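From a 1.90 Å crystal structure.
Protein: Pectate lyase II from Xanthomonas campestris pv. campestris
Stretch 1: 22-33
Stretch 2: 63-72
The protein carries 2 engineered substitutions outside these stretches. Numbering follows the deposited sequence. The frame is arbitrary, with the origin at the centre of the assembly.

Stretch 1 22-33: TFEAMQSAIDSY
Stretch 2 63-72: AKTVQIKNKS

A helix laid along a strand can both fill space with apolar side chains and bond to the strand's backbone. A segment pair from pectate lyase II illustrates how rotamers reconcile the two. Helix 23-32 and strand 65-69 run nearly parallel, their N-to-C directions 12° apart and their axes approaching to 8.1 Å. The CA atoms of Gln 27 and Val 66 lie 5.8 Å apart, those of Ile 30 and Ile 68 6.7 Å, and those of Tyr 33 and Lys 71 8.1 Å; three residues of stretch 1 are matched by two of stretch 2 in the first step and three in the second, while the paired CA atoms move apart. The contact between them buries 640 Å², both sides summed.

Thr 22, chi1 p, starts the helix as N-cap: its OG1 accepts from Ala 25 N at 3.0 Å. Phe 23, with chi1 t and chi2 62°, then sets its ring against the start of the strand. Lys 64 CB covers one face, 4.3 Å from Phe 23 CZ, while Val 66 CG2 meets the ring edge, 3.4 Å from Phe 23 CD1. Val 66, chi1 t, is the apolar hub: its CG1 touches Ile 30 CD1 at 3.4 Å and Met 26 SD at 3.9 Å. Met 26 is extended through chi1 and chi2 (t, t) before chi3 turns m. Ile 30, m and t, also carries its CD1 to within 3.8 Å of Ile 68 CG1; Ile 68 shares that m, t conformation.

Gln 27 supplies the polar counterpart. Its CA-to-CB bond points sideways, but chi1 t, chi2 p and chi3 66° bring the amide to the strand, where it pairs with both backbone polar groups of one residue. Gln 67 N donates to Gln 27 OE1 (2.7 Å, 175°), and Gln 27 NE2 donates to Gln 67 O (3.1 Å). The amide does more: NE2 of Gln 27 also donates to OD1 of Asp 31 at 2.8 Å, and a water donates to both Gln 27 OE1 and Thr 65 O, each at 2.7 Å.

Beyond the strand, after Asn 70 at phi/psi 55/36, the CA-to-CB bond of Lys 71 points toward stretch 1. Chi1 m followed by three t torsions sends its ammonium to the helix C-terminus, where the carbonyl of Ile 30 accepts only a weak bond from within the stretch, from Tyr 33 N (3.3 Å to Ile 30 O). Lys 71 NZ donates to Ile 30 O and to Tyr 33 O, both at 2.7 Å. Tyr 33 leaves helical geometry at -62/138; with chi1 t and chi2 50°, its OH donates to Ser 72 O at 2.6 Å, near the ring plane.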

# COMPACT_ATOMS: atom_id res chain seq x y z
N THR A 22 -8.48 -12.77 17.72
CA THR A 22 -9.52 -11.85 17.27
C THR A 22 -9.03 -10.41 17.16
O THR A 22 -8.02 -10.02 17.75
CB THR A 22 -10.74 -11.84 18.23
OG1 THR A 22 -10.34 -11.36 19.52
CG2 THR A 22 -11.37 -13.23 18.37
N PHE A 23 -9.81 -9.65 16.40
CA PHE A 23 -9.77 -8.20 16.34
C PHE A 23 -9.63 -7.57 17.74
O PHE A 23 -8.73 -6.76 17.98
CB PHE A 23 -11.06 -7.75 15.62
CG PHE A 23 -11.40 -6.30 15.76
CD1 PHE A 23 -10.54 -5.32 15.28
CD2 PHE A 23 -12.61 -5.91 16.32
CE1 PHE A 23 -10.87 -3.97 15.39
CE2 PHE A 23 -12.95 -4.57 16.43
CZ PHE A 23 -12.07 -3.60 15.97
N GLU A 24 -10.50 -7.96 18.67
CA GLU A 24 -10.53 -7.39 20.02
C GLU A 24 -9.30 -7.77 20.86
O GLU A 24 -8.77 -6.94 21.60
CB GLU A 24 -11.82 -7.78 20.76
CG GLU A 24 -13.09 -7.17 20.16
CD GLU A 24 -13.68 -7.99 19.01
OE1 GLU A 24 -13.09 -9.03 18.64
OE2 GLU A 24 -14.74 -7.59 18.48
N ALA A 25 -8.86 -9.02 20.74
CA ALA A 25 -7.66 -9.49 21.43
C ALA A 25 -6.41 -8.74 20.97
O ALA A 25 -5.55 -8.42 21.78
CB ALA A 25 -7.49 -11.00 21.25
N MET A 26 -6.33 -8.46 19.67
CA MET A 26 -5.20 -7.71 19.13
C MET A 26 -5.17 -6.30 19.70
O MET A 26 -4.12 -5.83 20.15
CB MET A 26 -5.25 -7.66 17.59
CG MET A 26 -4.02 -7.02 16.95
SD MET A 26 -4.06 -7.00 15.15
CE MET A 26 -3.81 -8.73 14.78
N GLN A 27 -6.32 -5.63 19.70
CA GLN A 27 -6.43 -4.27 20.24
C GLN A 27 -6.08 -4.23 21.73
O GLN A 27 -5.33 -3.36 22.17
CB GLN A 27 -7.83 -3.69 20.00
CG GLN A 27 -7.93 -2.20 20.32
CD GLN A 27 -7.02 -1.35 19.45
OE1 GLN A 27 -7.21 -1.27 18.23
NE2 GLN A 27 -6.04 -0.71 20.06
N SER A 28 -6.62 -5.18 22.49
CA SER A 28 -6.34 -5.27 23.93
C SER A 28 -4.84 -5.38 24.21
O SER A 28 -4.33 -4.73 25.12
CB SER A 28 -7.09 -6.45 24.56
OG SER A 28 -6.78 -6.56 25.94
N ALA A 29 -4.15 -6.20 23.42
CA ALA A 29 -2.70 -6.40 23.58
C ALA A 29 -1.91 -5.13 23.25
O ALA A 29 -0.92 -4.83 23.90
CB ALA A 29 -2.23 -7.58 22.75
N ILE A 30 -2.37 -4.40 22.23
CA ILE A 30 -1.80 -3.10 21.89
C ILE A 30 -2.06 -2.07 22.99
O ILE A 30 -1.15 -1.33 23.37
CB ILE A 30 -2.32 -2.59 20.52
CG1 ILE A 30 -1.78 -3.48 19.40
CG2 ILE A 30 -1.91 -1.14 20.26
CD1 ILE A 30 -2.59 -3.41 18.13
N ASP A 31 -3.29 -2.05 23.52
CA ASP A 31 -3.68 -1.12 24.58
C ASP A 31 -2.87 -1.32 25.86
O ASP A 31 -2.52 -0.34 26.54
CB ASP A 31 -5.18 -1.25 24.91
CG ASP A 31 -6.09 -0.83 23.76
OD1 ASP A 31 -5.63 -0.21 22.77
OD2 ASP A 31 -7.30 -1.12 23.85
N SER A 32 -2.57 -2.58 26.18
CA SER A 32 -1.84 -2.94 27.40
C SER A 32 -0.34 -2.66 27.28
O SER A 32 0.35 -2.46 28.28
CB SER A 32 -2.06 -4.41 27.73
OG SER A 32 -3.43 -4.68 27.97
N TYR A 33 0.16 -2.67 26.05
CA TYR A 33 1.57 -2.47 25.73
C TYR A 33 2.07 -1.09 26.17
O TYR A 33 1.38 -0.09 26.00
CB TYR A 33 1.75 -2.68 24.22
CG TYR A 33 3.13 -2.45 23.65
CD1 TYR A 33 4.26 -3.05 24.21
CD2 TYR A 33 3.29 -1.68 22.49
CE1 TYR A 33 5.53 -2.84 23.65
CE2 TYR A 33 4.54 -1.48 21.93
CZ TYR A 33 5.65 -2.06 22.51
OH TYR A 33 6.89 -1.86 21.95
N ALA A 63 -16.90 0.43 10.44
CA ALA A 63 -15.58 -0.15 10.22
C ALA A 63 -15.11 -0.95 11.43
O ALA A 63 -15.49 -0.66 12.57
CB ALA A 63 -14.57 0.95 9.91
N LYS A 64 -14.30 -1.97 11.17
CA LYS A 64 -13.61 -2.74 12.20
C LYS A 64 -12.11 -2.53 11.97
O LYS A 64 -11.56 -3.02 10.98
CB LYS A 64 -13.96 -4.23 12.11
CG LYS A 64 -15.39 -4.57 12.54
CD LYS A 64 -15.98 -5.75 11.76
CE LYS A 64 -15.28 -7.07 12.05
NZ LYS A 64 -15.86 -8.22 11.29
N THR A 65 -11.47 -1.78 12.87
CA THR A 65 -10.10 -1.32 12.64
C THR A 65 -9.26 -1.36 13.91
O THR A 65 -9.61 -0.76 14.93
CB THR A 65 -10.11 0.12 12.05
OG1 THR A 65 -10.93 0.15 10.88
CG2 THR A 65 -8.69 0.59 11.68
N VAL A 66 -8.15 -2.09 13.84
CA VAL A 66 -7.17 -2.13 14.92
C VAL A 66 -6.29 -0.88 14.84
O VAL A 66 -5.83 -0.50 13.76
CB VAL A 66 -6.31 -3.41 14.86
CG1 VAL A 66 -5.21 -3.38 15.92
CG2 VAL A 66 -7.17 -4.65 15.05
N GLN A 67 -6.07 -0.23 15.98
CA GLN A 67 -5.29 1.01 16.01
C GLN A 67 -3.99 0.84 16.79
O GLN A 67 -4.01 0.44 17.97
CB GLN A 67 -6.10 2.14 16.66
CG GLN A 67 -7.61 2.05 16.47
CD GLN A 67 -8.15 3.17 15.61
OE1 GLN A 67 -8.09 3.12 14.38
NE2 GLN A 67 -8.69 4.18 16.25
N ILE A 68 -2.87 1.13 16.14
CA ILE A 68 -1.60 1.33 16.83
C ILE A 68 -1.36 2.84 16.86
O ILE A 68 -1.01 3.44 15.85
CB ILE A 68 -0.41 0.62 16.14
CG1 ILE A 68 -0.63 -0.89 16.07
CG2 ILE A 68 0.90 0.93 16.86
CD1 ILE A 68 0.33 -1.61 15.13
N LYS A 69 -1.57 3.44 18.02
CA LYS A 69 -1.49 4.89 18.15
C LYS A 69 -0.44 5.30 19.19
O LYS A 69 -0.53 4.92 20.36
CB LYS A 69 -2.86 5.47 18.51
CG LYS A 69 -2.91 6.98 18.62
CD LYS A 69 -4.34 7.46 18.41
CE LYS A 69 -4.54 8.89 18.87
NZ LYS A 69 -5.98 9.25 18.85
N ASN A 70 0.54 6.09 18.74
CA ASN A 70 1.62 6.58 19.61
C ASN A 70 2.37 5.46 20.33
O ASN A 70 2.78 5.61 21.49
CB ASN A 70 1.10 7.63 20.61
CG ASN A 70 1.26 9.04 20.09
OD1 ASN A 70 0.71 9.40 19.04
ND2 ASN A 70 2.00 9.86 20.83
N LYS A 71 2.53 4.33 19.64
CA LYS A 71 3.29 3.20 20.17
C LYS A 71 4.24 2.67 19.11
O LYS A 71 3.94 2.73 17.91
CB LYS A 71 2.36 2.11 20.71
CG LYS A 71 1.48 2.59 21.86
CD LYS A 71 0.86 1.47 22.68
CE LYS A 71 -0.03 2.06 23.75
NZ LYS A 71 -0.66 1.03 24.62
N SER A 72 5.39 2.16 19.55
CA SER A 72 6.48 1.80 18.66
C SER A 72 6.98 0.39 18.90
O SER A 72 6.68 -0.22 19.92
CB SER A 72 7.65 2.78 18.84
OG SER A 72 7.27 4.10 18.49
O HOH W 1 -9.80 -1.15 17.59